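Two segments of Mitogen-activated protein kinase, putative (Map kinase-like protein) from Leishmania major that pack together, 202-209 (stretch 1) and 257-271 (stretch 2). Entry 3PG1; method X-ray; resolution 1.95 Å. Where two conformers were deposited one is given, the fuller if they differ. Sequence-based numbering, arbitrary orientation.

Stretch 1, residues 202-209: PELVMQFK
Stretch 2, residues 257-271: DVVMFSSPSARDYLR

The end of one short helix is clasped by the loop between two others, in a largely apolar contact that buries 520 Å² and is fixed by one strong backbone hydrogen bond. In stretch 1, residues 202-205 are helical; M206 (phi/psi -88/15) leaves the helix, Q207 turns through 52/34, and F208 extends at -68/126. In stretch 2, a helix that enters from earlier in the chain and includes 257-259 leads to F261 (-126/42), S262 (-132/150) and S263 (-73/162), and a second helix begins at P264. The register sets E203 CA 5.3 Å from F261 CA and F208 CA 4.6 Å from S262 CA.

The carbonyl of M206 faces the loop: S263 N donates to M206 O at 2.9 Å and 167°, and S263 OG adds a weak bond to M206 O at 3.4 Å. S263 (chi1 p) suits this corner because its hydroxyl also caps the second helix, accepting from A266 N at 3.0 Å from S263 OG. S262 has chi1 p, and S262 OG donates to V258 O at 2.8 Å, tying the loop back to the preceding helix.

M206, long and flexible, points its CA-to-CB bond toward stretch 2 and reaches into the apolar pocket with chi1 m, chi2 t, chi3 m. M206 SD lies 3.8 Å from V258 CG1 and 3.7 Å from L270 CD1, while F261 (chi1 p, chi2 88°) gives an apolar surface to M206 CE, 3.5 Å from F261 CD1. The methyl of A266 points toward stretch 1, A266 CB lying 3.3 Å from M206 O and 3.9 Å from M206 CB.

The CA-to-CB bonds of F208 and F261 point sideways. The flat F208 ring (chi1 t, chi2 57°) offers a pi face to F261 CA, which sits 3.8 Å from the F208 ring centroid, 14° off the normal, a CH-pi contact. F261 O finds no hydrogen-bonding partner in the model, although E203 CA makes a CA-H...O contact with F261 O at 3.5 Å.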

# COMPACT_ATOMS: atom_id res chain seq x y z
N PRO A 202 -11.57 -3.16 11.74
CA PRO A 202 -11.78 -3.53 13.18
C PRO A 202 -10.94 -4.71 13.65
O PRO A 202 -10.33 -4.61 14.71
CB PRO A 202 -13.28 -3.85 13.23
CG PRO A 202 -13.85 -2.95 12.15
CD PRO A 202 -12.86 -3.03 11.04
N GLU A 203 -10.78 -5.75 12.82
CA GLU A 203 -9.92 -6.89 13.19
C GLU A 203 -8.43 -6.51 13.34
O GLU A 203 -7.76 -7.13 14.16
CB GLU A 203 -10.12 -8.12 12.23
CG GLU A 203 -9.80 -7.86 10.75
CD GLU A 203 -10.91 -7.32 9.86
OE1 GLU A 203 -10.84 -7.60 8.64
OE2 GLU A 203 -11.82 -6.60 10.34
N LEU A 204 -7.90 -5.47 12.62
CA LEU A 204 -6.50 -5.06 12.87
C LEU A 204 -6.43 -4.20 14.12
O LEU A 204 -5.45 -4.28 14.87
CB LEU A 204 -5.89 -4.29 11.68
CG LEU A 204 -5.71 -5.11 10.36
CD1 LEU A 204 -5.09 -4.26 9.32
CD2 LEU A 204 -4.76 -6.34 10.58
N VAL A 205 -7.47 -3.37 14.38
CA VAL A 205 -7.47 -2.53 15.61
C VAL A 205 -7.49 -3.51 16.81
O VAL A 205 -6.88 -3.23 17.85
CB VAL A 205 -8.72 -1.57 15.64
CG1 VAL A 205 -8.81 -0.82 16.99
CG2 VAL A 205 -8.70 -0.57 14.44
N MET A 206 -8.22 -4.65 16.67
CA MET A 206 -8.31 -5.67 17.72
C MET A 206 -7.18 -6.71 17.65
O MET A 206 -7.25 -7.76 18.30
CB MET A 206 -9.70 -6.30 17.76
CG MET A 206 -10.80 -5.26 18.01
SD MET A 206 -12.43 -6.03 18.20
CE MET A 206 -12.69 -6.72 16.53
N GLN A 207 -6.13 -6.40 16.87
CA GLN A 207 -4.89 -7.20 16.80
C GLN A 207 -5.10 -8.68 16.51
O GLN A 207 -4.35 -9.52 17.01
CB GLN A 207 -4.07 -7.02 18.13
CG GLN A 207 -3.73 -5.57 18.45
CD GLN A 207 -3.43 -5.30 19.92
OE1 GLN A 207 -3.73 -6.09 20.84
NE2 GLN A 207 -2.86 -4.12 20.15
N PHE A 208 -6.13 -9.02 15.72
CA PHE A 208 -6.40 -10.40 15.34
C PHE A 208 -5.29 -10.93 14.41
O PHE A 208 -4.97 -10.33 13.38
CB PHE A 208 -7.76 -10.52 14.67
CG PHE A 208 -8.21 -11.92 14.34
CD1 PHE A 208 -8.30 -12.90 15.33
CD2 PHE A 208 -8.64 -12.24 13.05
CE1 PHE A 208 -8.78 -14.18 15.03
CE2 PHE A 208 -9.09 -13.54 12.75
CZ PHE A 208 -9.14 -14.50 13.74
N LYS A 209 -4.70 -12.05 14.79
CA LYS A 209 -3.61 -12.62 13.99
C LYS A 209 -4.12 -13.28 12.68
O LYS A 209 -3.35 -13.44 11.73
CB LYS A 209 -2.81 -13.64 14.84
CG LYS A 209 -3.63 -14.78 15.41
CD LYS A 209 -3.11 -16.15 15.00
CE LYS A 209 -3.54 -17.24 15.96
NZ LYS A 209 -5.02 -17.40 16.03
N ASP A 257 -19.35 -12.08 17.32
CA ASP A 257 -18.52 -11.68 16.18
C ASP A 257 -17.25 -10.96 16.63
O ASP A 257 -16.20 -11.17 16.05
CB ASP A 257 -19.32 -10.88 15.14
CG ASP A 257 -20.43 -11.67 14.42
OD1 ASP A 257 -20.44 -12.92 14.53
OD2 ASP A 257 -21.25 -11.05 13.73
N VAL A 258 -17.32 -10.17 17.70
CA VAL A 258 -16.13 -9.49 18.23
C VAL A 258 -15.09 -10.51 18.72
O VAL A 258 -13.90 -10.39 18.40
CB VAL A 258 -16.51 -8.45 19.30
CG1 VAL A 258 -15.29 -7.82 19.96
CG2 VAL A 258 -17.42 -7.39 18.73
N VAL A 259 -15.53 -11.53 19.47
CA VAL A 259 -14.60 -12.52 19.99
C VAL A 259 -13.91 -13.31 18.91
O VAL A 259 -12.73 -13.58 19.05
CB VAL A 259 -15.05 -13.35 21.24
CG1 VAL A 259 -16.06 -12.61 22.10
CG2 VAL A 259 -15.52 -14.74 20.86
N MET A 260 -14.61 -13.57 17.77
CA MET A 260 -13.97 -14.25 16.64
C MET A 260 -12.86 -13.44 15.93
O MET A 260 -12.03 -14.05 15.28
CB MET A 260 -14.99 -14.61 15.55
CG MET A 260 -16.04 -15.56 15.99
SD MET A 260 -17.10 -15.94 14.54
CE MET A 260 -18.17 -16.95 15.30
N PHE A 261 -12.89 -12.11 15.97
CA PHE A 261 -11.83 -11.42 15.25
C PHE A 261 -11.05 -10.41 16.11
O PHE A 261 -10.72 -9.31 15.65
CB PHE A 261 -12.25 -10.96 13.81
CG PHE A 261 -13.57 -10.24 13.74
CD1 PHE A 261 -13.63 -8.86 13.91
CD2 PHE A 261 -14.76 -10.94 13.58
CE1 PHE A 261 -14.86 -8.20 13.90
CE2 PHE A 261 -15.98 -10.27 13.59
CZ PHE A 261 -16.03 -8.90 13.79
N SER A 262 -10.74 -10.82 17.37
CA SER A 262 -9.94 -10.06 18.33
C SER A 262 -8.90 -10.96 18.93
O SER A 262 -9.12 -12.16 19.08
CB SER A 262 -10.81 -9.45 19.44
OG SER A 262 -11.65 -10.41 20.05
N SER A 263 -7.77 -10.38 19.31
CA SER A 263 -6.75 -11.12 20.04
C SER A 263 -7.28 -11.33 21.48
O SER A 263 -8.14 -10.55 21.91
CB SER A 263 -5.48 -10.29 20.13
OG SER A 263 -5.70 -9.15 20.94
N PRO A 264 -6.71 -12.28 22.26
CA PRO A 264 -7.12 -12.43 23.68
C PRO A 264 -6.97 -11.14 24.51
O PRO A 264 -7.81 -10.88 25.37
CB PRO A 264 -6.19 -13.52 24.20
CG PRO A 264 -5.86 -14.32 23.01
CD PRO A 264 -5.71 -13.30 21.90
N SER A 265 -5.93 -10.34 24.24
CA SER A 265 -5.68 -9.06 24.93
C SER A 265 -6.79 -8.05 24.59
O SER A 265 -7.26 -7.35 25.48
CB SER A 265 -4.34 -8.48 24.50
OG SER A 265 -3.25 -9.28 24.94
N ALA A 266 -7.21 -7.98 23.30
CA ALA A 266 -8.25 -7.05 22.84
C ALA A 266 -9.62 -7.38 23.41
O ALA A 266 -10.37 -6.47 23.76
CB ALA A 266 -8.29 -6.97 21.34
N ARG A 267 -9.93 -8.69 23.55
CA ARG A 267 -11.17 -9.18 24.18
C ARG A 267 -11.23 -8.71 25.62
O ARG A 267 -12.28 -8.29 26.09
CB ARG A 267 -11.20 -10.71 24.20
CG ARG A 267 -11.70 -11.32 22.94
CD ARG A 267 -11.39 -12.80 22.93
NE ARG A 267 -11.09 -13.29 21.57
CZ ARG A 267 -10.44 -14.43 21.35
NH1 ARG A 267 -10.00 -15.16 22.37
NH2 ARG A 267 -10.21 -14.84 20.11
N ASP A 268 -10.08 -8.78 26.32
CA ASP A 268 -10.04 -8.32 27.71
C ASP A 268 -10.17 -6.79 27.79
O ASP A 268 -10.77 -6.30 28.73
CB ASP A 268 -8.76 -8.80 28.40
CG ASP A 268 -8.78 -10.27 28.78
OD1 ASP A 268 -9.89 -10.83 29.00
OD2 ASP A 268 -7.67 -10.86 28.91
N TYR A 269 -9.65 -6.05 26.81
CA TYR A 269 -9.80 -4.59 26.81
C TYR A 269 -11.29 -4.20 26.69
O TYR A 269 -11.72 -3.23 27.27
CB TYR A 269 -9.09 -3.94 25.58
CG TYR A 269 -7.58 -4.04 25.52
CD1 TYR A 269 -6.81 -4.17 26.68
CD2 TYR A 269 -6.91 -3.95 24.30
CE1 TYR A 269 -5.42 -4.25 26.62
CE2 TYR A 269 -5.52 -4.01 24.23
CZ TYR A 269 -4.78 -4.15 25.40
OH TYR A 269 -3.41 -4.21 25.33
N LEU A 270 -12.02 -4.97 25.88
CA LEU A 270 -13.43 -4.73 25.55
C LEU A 270 -14.40 -5.48 26.46
O LEU A 270 -15.62 -5.39 26.27
CB LEU A 270 -13.67 -5.12 24.08
CG LEU A 270 -12.89 -4.33 23.03
CD1 LEU A 270 -12.78 -5.11 21.74
CD2 LEU A 270 -13.49 -2.95 22.79
N ARG A 271 -13.86 -6.21 27.46
CA ARG A 271 -14.59 -7.04 28.44
C ARG A 271 -15.80 -6.38 29.11
O ARG A 271 -16.87 -6.99 29.16
CB ARG A 271 -13.61 -7.63 29.46
CG ARG A 271 -14.11 -8.85 30.24
CD ARG A 271 -13.04 -9.40 31.17
NE ARG A 271 -12.88 -8.59 32.39
CZ ARG A 271 -11.96 -7.65 32.56
NH1 ARG A 271 -11.10 -7.36 31.59
NH2 ARG A 271 -11.90 -6.97 33.70